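Local coordinates for protein tRNA-5-methyluridine(54) 2-sulfurtransferase (PDB 3VRH) that catalyses the ATP-dependent 2-thiolation of 5-methyluridine 54 in the T loop of tRNA, a modification that stabilises tRNAs in thermophiles, at residues I38-I50 / P181-P195. Residues are numbered along the deposited sequence; the frame is centred on the assembly and turned at random.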
ATOM      1  N   ILE A  38       3.736  20.081 -16.732  1.00 25.54           N
ATOM      2  CA  ILE A  38       3.100  21.362 -16.487  1.00 25.60           C
ATOM      3  C   ILE A  38       1.886  21.548 -17.408  1.00 30.73           C
ATOM      4  O   ILE A  38       0.814  21.955 -16.970  1.00 29.34           O
ATOM      5  CB  ILE A  38       4.096  22.510 -16.693  1.00 32.78           C
ATOM      6  CG1 ILE A  38       5.233  22.403 -15.673  1.00 28.97           C
ATOM      7  CG2 ILE A  38       3.383  23.863 -16.607  1.00 27.81           C
ATOM      8  CD1 ILE A  38       6.407  23.314 -15.985  1.00 26.52           C
ATOM      9  N   GLU A  39       2.077  21.238 -18.684  1.00 31.41           N
ATOM     10  CA  GLU A  39       1.016  21.294 -19.686  1.00 36.40           C
ATOM     11  C   GLU A  39      -0.167  20.383 -19.352  1.00 36.31           C
ATOM     12  O   GLU A  39      -1.309  20.833 -19.288  1.00 40.47           O
ATOM     13  CB  GLU A  39       1.593  20.875 -21.034  1.00 35.08           C
ATOM     14  CG  GLU A  39       0.725  21.168 -22.227  1.00 47.75           C
ATOM     15  CD  GLU A  39       1.542  21.192 -23.510  1.00 61.78           C
ATOM     16  OE1 GLU A  39       2.308  20.222 -23.746  1.00 60.02           O
ATOM     17  OE2 GLU A  39       1.441  22.187 -24.265  1.00 64.51           O
ATOM     18  N   ARG A  40       0.110  19.103 -19.137  1.00 35.71           N
ATOM     19  CA  ARG A  40      -0.952  18.124 -18.935  1.00 36.46           C
ATOM     20  C   ARG A  40      -1.869  18.460 -17.776  1.00 41.57           C
ATOM     21  O   ARG A  40      -3.087  18.271 -17.865  1.00 36.62           O
ATOM     22  CB  ARG A  40      -0.362  16.747 -18.680  1.00 41.28           C
ATOM     23  CG  ARG A  40       0.378  16.181 -19.849  1.00 48.82           C
ATOM     24  CD  ARG A  40       1.321  15.112 -19.383  1.00 46.89           C
ATOM     25  NE  ARG A  40       0.580  14.032 -18.749  1.00 52.61           N
ATOM     26  CZ  ARG A  40       0.935  12.764 -18.852  1.00 53.16           C
ATOM     27  NH1 ARG A  40       0.220  11.825 -18.254  1.00 60.30           N
ATOM     28  NH2 ARG A  40       2.009  12.445 -19.561  1.00 51.30           N
ATOM     29  N   TYR A  41      -1.278  18.936 -16.681  1.00 32.96           N
ATOM     30  CA  TYR A  41      -2.049  19.202 -15.480  1.00 31.25           C
ATOM     31  C   TYR A  41      -2.360  20.678 -15.305  1.00 32.11           C
ATOM     32  O   TYR A  41      -2.920  21.077 -14.285  1.00 34.74           O
ATOM     33  CB  TYR A  41      -1.346  18.628 -14.243  1.00 32.90           C
ATOM     34  CG  TYR A  41      -1.227  17.123 -14.295  1.00 29.97           C
ATOM     35  CD1 TYR A  41      -2.339  16.312 -14.084  1.00 35.71           C
ATOM     36  CD2 TYR A  41      -0.015  16.510 -14.574  1.00 35.67           C
ATOM     37  CE1 TYR A  41      -2.246  14.933 -14.146  1.00 30.17           C
ATOM     38  CE2 TYR A  41       0.092  15.124 -14.629  1.00 32.88           C
ATOM     39  CZ  TYR A  41      -1.028  14.345 -14.423  1.00 36.81           C
ATOM     40  OH  TYR A  41      -0.930  12.972 -14.480  1.00 40.34           O
ATOM     41  N   LYS A  42      -2.013  21.476 -16.314  1.00 34.42           N
ATOM     42  CA  LYS A  42      -2.256  22.924 -16.297  1.00 37.11           C
ATOM     43  C   LYS A  42      -1.735  23.562 -15.000  1.00 36.79           C
ATOM     44  O   LYS A  42      -2.445  24.341 -14.342  1.00 31.18           O
ATOM     45  CB  LYS A  42      -3.755  23.220 -16.457  1.00 38.99           C
ATOM     46  CG  LYS A  42      -4.473  22.337 -17.460  1.00 40.79           C
ATOM     47  CD  LYS A  42      -4.354  22.892 -18.859  1.00 46.57           C
ATOM     48  CE  LYS A  42      -5.703  23.425 -19.344  1.00 62.00           C
ATOM     49  NZ  LYS A  42      -5.586  24.313 -20.553  1.00 66.74           N
ATOM     50  N   LEU A  43      -0.500  23.219 -14.639  1.00 29.69           N
ATOM     51  CA  LEU A  43       0.066  23.609 -13.354  1.00 31.77           C
ATOM     52  C   LEU A  43       0.392  25.078 -13.324  1.00 32.23           C
ATOM     53  O   LEU A  43       0.133  25.750 -12.330  1.00 33.67           O
ATOM     54  CB  LEU A  43       1.353  22.823 -13.075  1.00 28.78           C
ATOM     55  CG  LEU A  43       1.149  21.315 -12.995  1.00 30.29           C
ATOM     56  CD1 LEU A  43       2.486  20.623 -12.739  1.00 28.01           C
ATOM     57  CD2 LEU A  43       0.140  21.006 -11.904  1.00 25.18           C
ATOM     58  N   LEU A  44       0.961  25.561 -14.427  1.00 32.20           N
ATOM     59  CA  LEU A  44       1.556  26.887 -14.493  1.00 36.36           C
ATOM     60  C   LEU A  44       1.335  27.527 -15.862  1.00 41.72           C
ATOM     61  O   LEU A  44       1.186  26.827 -16.868  1.00 38.13           O
ATOM     62  CB  LEU A  44       3.070  26.794 -14.247  1.00 31.50           C
ATOM     63  CG  LEU A  44       3.523  26.287 -12.873  1.00 33.49           C
ATOM     64  CD1 LEU A  44       5.027  26.060 -12.842  1.00 30.46           C
ATOM     65  CD2 LEU A  44       3.087  27.274 -11.778  1.00 32.82           C
ATOM     66  N   THR A  45       1.317  28.856 -15.893  1.00 35.86           N
ATOM     67  CA  THR A  45       1.389  29.587 -17.152  1.00 37.38           C
ATOM     68  C   THR A  45       2.546  30.576 -17.077  1.00 41.92           C
ATOM     69  O   THR A  45       2.950  31.006 -15.991  1.00 37.75           O
ATOM     70  CB  THR A  45       0.082  30.345 -17.475  1.00 42.62           C
ATOM     71  OG1 THR A  45      -0.181  31.322 -16.459  1.00 40.70           O
ATOM     72  CG2 THR A  45      -1.090  29.398 -17.564  1.00 44.11           C
ATOM     73  N   LYS A  46       3.071  30.951 -18.237  1.00 42.05           N
ATOM     74  CA  LYS A  46       4.286  31.752 -18.288  1.00 39.23           C
ATOM     75  C   LYS A  46       4.133  33.169 -17.722  1.00 39.43           C
ATOM     76  O   LYS A  46       5.117  33.877 -17.522  1.00 45.19           O
ATOM     77  CB  LYS A  46       4.811  31.799 -19.715  1.00 40.92           C
ATOM     78  CG  LYS A  46       6.317  31.664 -19.805  1.00 48.64           C
ATOM     79  CD  LYS A  46       6.726  30.213 -19.803  1.00 36.75           C
ATOM     80  CE  LYS A  46       7.322  29.849 -21.143  1.00 36.96           C
ATOM     81  NZ  LYS A  46       7.463  28.387 -21.273  1.00 37.15           N
ATOM     82  N   ASP A  47       2.904  33.583 -17.454  1.00 44.06           N
ATOM     83  CA  ASP A  47       2.657  34.920 -16.929  1.00 44.22           C
ATOM     84  C   ASP A  47       2.704  34.936 -15.398  1.00 46.73           C
ATOM     85  O   ASP A  47       2.803  36.004 -14.785  1.00 43.98           O
ATOM     86  CB  ASP A  47       1.293  35.420 -17.401  1.00 46.36           C
ATOM     87  CG  ASP A  47       0.158  34.506 -16.949  1.00 55.35           C
ATOM     88  OD1 ASP A  47       0.026  33.399 -17.524  1.00 52.93           O
ATOM     89  OD2 ASP A  47      -0.593  34.881 -16.013  1.00 60.10           O
ATOM     90  N   GLU A  48       2.630  33.755 -14.789  1.00 41.27           N
ATOM     91  CA  GLU A  48       2.544  33.642 -13.329  1.00 37.85           C
ATOM     92  C   GLU A  48       3.857  33.979 -12.607  1.00 35.91           C
ATOM     93  O   GLU A  48       4.951  33.730 -13.118  1.00 39.00           O
ATOM     94  CB  GLU A  48       2.080  32.242 -12.927  1.00 37.46           C
ATOM     95  CG  GLU A  48       0.581  32.070 -12.875  1.00 37.49           C
ATOM     96  CD  GLU A  48       0.166  30.626 -12.653  1.00 38.87           C
ATOM     97  OE1 GLU A  48       0.671  29.730 -13.364  1.00 39.81           O
ATOM     98  OE2 GLU A  48      -0.675  30.389 -11.768  1.00 41.69           O
ATOM     99  N   ARG A  49       3.733  34.575 -11.426  1.00 35.48           N
ATOM    100  CA  ARG A  49       4.887  34.793 -10.567  1.00 37.01           C
ATOM    101  C   ARG A  49       5.003  33.600  -9.626  1.00 28.25           C
ATOM    102  O   ARG A  49       4.148  33.371  -8.787  1.00 30.32           O
ATOM    103  CB  ARG A  49       4.764  36.104  -9.795  1.00 36.44           C
ATOM    104  CG  ARG A  49       6.039  36.480  -9.051  1.00 40.88           C
ATOM    105  CD  ARG A  49       6.279  37.986  -9.046  1.00 46.09           C
ATOM    106  NE  ARG A  49       7.048  38.402  -7.876  1.00 41.48           N
ATOM    107  CZ  ARG A  49       6.497  38.792  -6.729  1.00 42.71           C
ATOM    108  NH1 ARG A  49       5.172  38.817  -6.610  1.00 42.42           N
ATOM    109  NH2 ARG A  49       7.265  39.153  -5.701  1.00 40.85           N
ATOM    110  N   ILE A  50       6.063  32.828  -9.790  1.00 30.15           N
ATOM    111  CA  ILE A  50       6.161  31.551  -9.100  1.00 32.68           C
ATOM    112  C   ILE A  50       7.226  31.561  -8.016  1.00 32.75           C
ATOM    113  O   ILE A  50       8.333  32.061  -8.217  1.00 30.09           O
ATOM    114  CB  ILE A  50       6.455  30.438 -10.098  1.00 26.15           C
ATOM    115  CG1 ILE A  50       5.442  30.516 -11.248  1.00 31.44           C
ATOM    116  CG2 ILE A  50       6.429  29.088  -9.395  1.00 25.21           C
ATOM    117  CD1 ILE A  50       5.956  29.989 -12.586  1.00 28.97           C
ATOM    118  N   PRO A 181      -0.577  16.276  -8.372  1.00 31.75           N
ATOM    119  CA  PRO A 181       0.402  17.298  -8.767  1.00 27.37           C
ATOM    120  C   PRO A 181      -0.034  18.732  -8.491  1.00 30.15           C
ATOM    121  O   PRO A 181       0.776  19.657  -8.680  1.00 28.66           O
ATOM    122  CB  PRO A 181       0.541  17.083 -10.278  1.00 26.47           C
ATOM    123  CG  PRO A 181      -0.801  16.541 -10.705  1.00 32.26           C
ATOM    124  CD  PRO A 181      -1.360  15.770  -9.516  1.00 29.72           C
ATOM    125  N   ILE A 182      -1.273  18.931  -8.057  1.00 29.60           N
ATOM    126  CA  ILE A 182      -1.779  20.297  -7.883  1.00 29.96           C
ATOM    127  C   ILE A 182      -2.794  20.471  -6.755  1.00 32.32           C
ATOM    128  O   ILE A 182      -3.709  19.664  -6.590  1.00 35.42           O
ATOM    129  CB  ILE A 182      -2.362  20.871  -9.205  1.00 35.86           C
ATOM    130  CG1 ILE A 182      -2.833  22.325  -9.002  1.00 32.13           C
ATOM    131  CG2 ILE A 182      -3.472  19.958  -9.751  1.00 29.84           C
ATOM    132  CD1 ILE A 182      -3.222  23.020 -10.268  1.00 32.68           C
ATOM    133  N   LEU A 183      -2.593  21.515  -5.962  1.00 29.24           N
ATOM    134  CA  LEU A 183      -3.561  21.944  -4.967  1.00 27.70           C
ATOM    135  C   LEU A 183      -3.998  23.358  -5.351  1.00 35.42           C
ATOM    136  O   LEU A 183      -3.266  24.326  -5.126  1.00 32.13           O
ATOM    137  CB  LEU A 183      -2.944  21.920  -3.566  1.00 30.90           C
ATOM    138  CG  LEU A 183      -2.371  20.581  -3.066  1.00 38.27           C
ATOM    139  CD1 LEU A 183      -1.377  20.800  -1.933  1.00 44.83           C
ATOM    140  CD2 LEU A 183      -3.458  19.608  -2.606  1.00 36.33           C
ATOM    141  N   PRO A 184      -5.188  23.479  -5.964  1.00 38.07           N
ATOM    142  CA  PRO A 184      -5.653  24.750  -6.536  1.00 37.36           C
ATOM    143  C   PRO A 184      -5.733  25.837  -5.491  1.00 33.89           C
ATOM    144  O   PRO A 184      -5.962  25.531  -4.324  1.00 33.16           O
ATOM    145  CB  PRO A 184      -7.060  24.417  -7.041  1.00 34.34           C
ATOM    146  CG  PRO A 184      -7.034  22.946  -7.257  1.00 39.18           C
ATOM    147  CD  PRO A 184      -6.158  22.393  -6.181  1.00 36.13           C
ATOM    148  N   GLN A 185      -5.529  27.083  -5.906  1.00 36.71           N
ATOM    149  CA  GLN A 185      -5.658  28.209  -4.991  1.00 41.00           C
ATOM    150  C   GLN A 185      -7.020  28.176  -4.323  1.00 46.69           C
ATOM    151  O   GLN A 185      -8.037  28.016  -4.994  1.00 44.50           O
ATOM    152  CB  GLN A 185      -5.510  29.523  -5.739  1.00 45.55           C
ATOM    153  CG  GLN A 185      -5.916  30.737  -4.916  1.00 47.97           C
ATOM    154  CD  GLN A 185      -6.470  31.836  -5.783  1.00 58.02           C
ATOM    155  OE1 GLN A 185      -5.722  32.675  -6.306  1.00 62.40           O
ATOM    156  NE2 GLN A 185      -7.792  31.829  -5.965  1.00 52.40           N
ATOM    157  N   GLN A 186      -7.036  28.317  -3.003  1.00 47.42           N
ATOM    158  CA  GLN A 186      -8.276  28.240  -2.248  1.00 49.59           C
ATOM    159  C   GLN A 186      -8.218  29.199  -1.073  1.00 49.07           C
ATOM    160  O   GLN A 186      -7.645  28.882  -0.028  1.00 45.11           O
ATOM    161  CB  GLN A 186      -8.516  26.805  -1.767  1.00 57.11           C
ATOM    162  CG  GLN A 186      -9.832  26.584  -1.037  1.00 61.00           C
ATOM    163  CD  GLN A 186     -10.060  25.122  -0.694  1.00 69.85           C
ATOM    164  OE1 GLN A 186      -9.350  24.237  -1.182  1.00 68.39           O
ATOM    165  NE2 GLN A 186     -11.052  24.860   0.152  1.00 71.59           N
ATOM    166  N   GLY A 187      -8.812  30.376  -1.251  1.00 51.98           N
ATOM    167  CA  GLY A 187      -8.752  31.412  -0.234  1.00 50.09           C
ATOM    168  C   GLY A 187      -7.323  31.889  -0.099  1.00 44.55           C
ATOM    169  O   GLY A 187      -6.660  32.147  -1.108  1.00 46.14           O
ATOM    170  N   LYS A 188      -6.828  31.978   1.132  1.00 40.71           N
ATOM    171  CA  LYS A 188      -5.462  32.444   1.345  1.00 43.49           C
ATOM    172  C   LYS A 188      -4.405  31.329   1.209  1.00 44.34           C
ATOM    173  O   LYS A 188      -3.207  31.574   1.398  1.00 39.00           O
ATOM    174  CB  LYS A 188      -5.338  33.205   2.666  1.00 39.25           C
ATOM    175  CG  LYS A 188      -6.260  34.418   2.749  1.00 48.57           C
ATOM    176  CD  LYS A 188      -5.950  35.274   3.968  1.00 55.06           C
ATOM    177  CE  LYS A 188      -6.826  36.514   4.014  1.00 52.65           C
ATOM    178  NZ  LYS A 188      -6.519  37.362   5.204  1.00 55.49           N
ATOM    179  N   PHE A 189      -4.853  30.122   0.860  1.00 39.29           N
ATOM    180  CA  PHE A 189      -3.948  29.054   0.417  1.00 37.08           C
ATOM    181  C   PHE A 189      -3.561  29.247  -1.042  1.00 36.74           C
ATOM    182  O   PHE A 189      -4.393  29.092  -1.941  1.00 41.78           O
ATOM    183  CB  PHE A 189      -4.594  27.680   0.592  1.00 35.97           C
ATOM    184  CG  PHE A 189      -4.607  27.193   2.014  1.00 45.96           C
ATOM    185  CD1 PHE A 189      -3.556  27.484   2.873  1.00 49.41           C
ATOM    186  CD2 PHE A 189      -5.672  26.437   2.497  1.00 50.52           C
ATOM    187  CE1 PHE A 189      -3.564  27.030   4.187  1.00 48.05           C
ATOM    188  CE2 PHE A 189      -5.689  25.982   3.809  1.00 51.53           C
ATOM    189  CZ  PHE A 189      -4.632  26.277   4.654  1.00 51.17           C
ATOM    190  N   ILE A 190      -2.300  29.597  -1.275  1.00 34.99           N
ATOM    191  CA  ILE A 190      -1.784  29.801  -2.622  1.00 28.54           C
ATOM    192  C   ILE A 190      -1.712  28.471  -3.364  1.00 29.27           C
ATOM    193  O   ILE A 190      -1.470  27.434  -2.748  1.00 26.67           O
ATOM    194  CB  ILE A 190      -0.367  30.435  -2.584  1.00 29.88           C
ATOM    195  CG1 ILE A 190      -0.381  31.747  -1.798  1.00 30.85           C
ATOM    196  CG2 ILE A 190       0.163  30.665  -3.988  1.00 26.29           C
ATOM    197  CD1 ILE A 190      -1.209  32.831  -2.443  1.00 30.86           C
ATOM    198  N   LYS A 191      -1.917  28.510  -4.679  1.00 31.93           N
ATOM    199  CA  LYS A 191      -1.797  27.321  -5.520  1.00 34.64           C
ATOM    200  C   LYS A 191      -0.420  26.675  -5.366  1.00 31.78           C
ATOM    201  O   LYS A 191       0.605  27.355  -5.522  1.00 29.43           O
ATOM    202  CB  LYS A 191      -2.027  27.665  -6.999  1.00 31.13           C
ATOM    203  CG  LYS A 191      -1.832  26.473  -7.928  1.00 31.92           C
ATOM    204  CD  LYS A 191      -2.342  26.730  -9.336  1.00 34.57           C
ATOM    205  CE  LYS A 191      -1.462  27.724 -10.058  1.00 34.37           C
ATOM    206  NZ  LYS A 191      -1.517  27.546 -11.537  1.00 37.65           N
ATOM    207  N   LYS A 192      -0.412  25.376  -5.058  1.00 23.27           N
ATOM    208  CA  LYS A 192       0.820  24.591  -4.938  1.00 31.18           C
ATOM    209  C   LYS A 192       0.862  23.536  -6.025  1.00 28.18           C
ATOM    210  O   LYS A 192      -0.106  22.791  -6.200  1.00 29.82           O
ATOM    211  CB  LYS A 192       0.932  23.908  -3.559  1.00 28.54           C
ATOM    212  CG  LYS A 192       1.281  24.856  -2.433  1.00 34.70           C
ATOM    213  CD  LYS A 192       1.398  24.182  -1.062  1.00 34.20           C
ATOM    214  CE  LYS A 192       2.801  23.643  -0.775  1.00 41.20           C
ATOM    215  NZ  LYS A 192       2.871  23.064   0.610  1.00 37.74           N
ATOM    216  N   VAL A 193       1.983  23.472  -6.742  1.00 23.69           N
ATOM    217  CA  VAL A 193       2.162  22.533  -7.842  1.00 21.88           C
ATOM    218  C   VAL A 193       3.463  21.734  -7.716  1.00 25.36           C
ATOM    219  O   VAL A 193       4.394  22.148  -7.021  1.00 25.09           O
ATOM    220  CB  VAL A 193       2.123  23.245  -9.213  1.00 26.01           C
ATOM    221  CG1 VAL A 193       0.776  23.886  -9.442  1.00 24.94           C
ATOM    222  CG2 VAL A 193       3.244  24.295  -9.308  1.00 25.66           C
ATOM    223  N   LYS A 194       3.507  20.589  -8.393  1.00 24.23           N
ATOM    224  CA  LYS A 194       4.644  19.669  -8.349  1.00 23.72           C
ATOM    225  C   LYS A 194       5.068  19.369  -9.789  1.00 22.37           C
ATOM    226  O   LYS A 194       4.620  18.375 -10.387  1.00 24.71           O
ATOM    227  CB  LYS A 194       4.254  18.354  -7.618  1.00 21.75           C
ATOM    228  CG  LYS A 194       3.952  18.537  -6.136  1.00 26.69           C
ATOM    229  CD  LYS A 194       3.500  17.245  -5.445  1.00 25.12           C
ATOM    230  CE  LYS A 194       3.198  17.523  -3.975  1.00 25.39           C
ATOM    231  NZ  LYS A 194       2.886  16.281  -3.200  1.00 26.95           N
ATOM    232  N   PRO A 195       5.900  20.243 -10.367  1.00 18.77           N
ATOM    233  CA  PRO A 195       6.368  20.075 -11.748  1.00 21.66           C
ATOM    234  C   PRO A 195       7.224  18.825 -11.987  1.00 23.98           C
ATOM    235  O   PRO A 195       7.343  18.369 -13.123  1.00 19.65           O
ATOM    236  CB  PRO A 195       7.217  21.338 -11.988  1.00 24.29           C
ATOM    237  CG  PRO A 195       6.757  22.329 -10.935  1.00 24.10           C
ATOM    238  CD  PRO A 195       6.360  21.511  -9.761  1.00 18.52           C
TER
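Ile38 sets its CG1 against Pro195 CB (4.3 Å) where helix 23-40 runs out beside the edge hairpin of the PP-loop domain's mixed sheet, strands 182-183 and 191-193. Tyr41 receives Pro181 CG over one ring face, a CH-pi contact with the carbon 3.8 Å from the ring centroid. The helix closes with a Schellman motif: Lys42, at positive phi, is its C-prime residue, and Leu43 N bonds back to Ile38 O. Leu43 fills the middle of the contact. Leu43 CB meets Val193 CG1, CD1 reaches the backbone at Lys194 and Pro195, and Leu43 CD2 lies 3.7 Å from Ile182 CB. Next along, Leu44 CD2 packs on Val193 CG2 (3.9 Å), and the Leu44 side chain also touches Ala150 of strand 150-152, which pairs with 191-193. After the type I turn Thr45-Glu48, the Glu48 carboxylate is gripped from two sides: Thr45 N binds OE1 on its anti side, and Lys191 NZ forms a salt bridge with OE2 through the syn lone pair. With CG anti to the backbone N (chi1 177°) and a bend at chi3, Lys191 brings its ammonium to both Glu48 and Leu43 O. A methionine in its place would probably leave the Glu48 charge without its mate and the Leu43 carbonyl without this donor. Lys191 NZ stands 2.6 Å from Leu43 O, above the carbonyl plane, at a C=O...N angle of 140°.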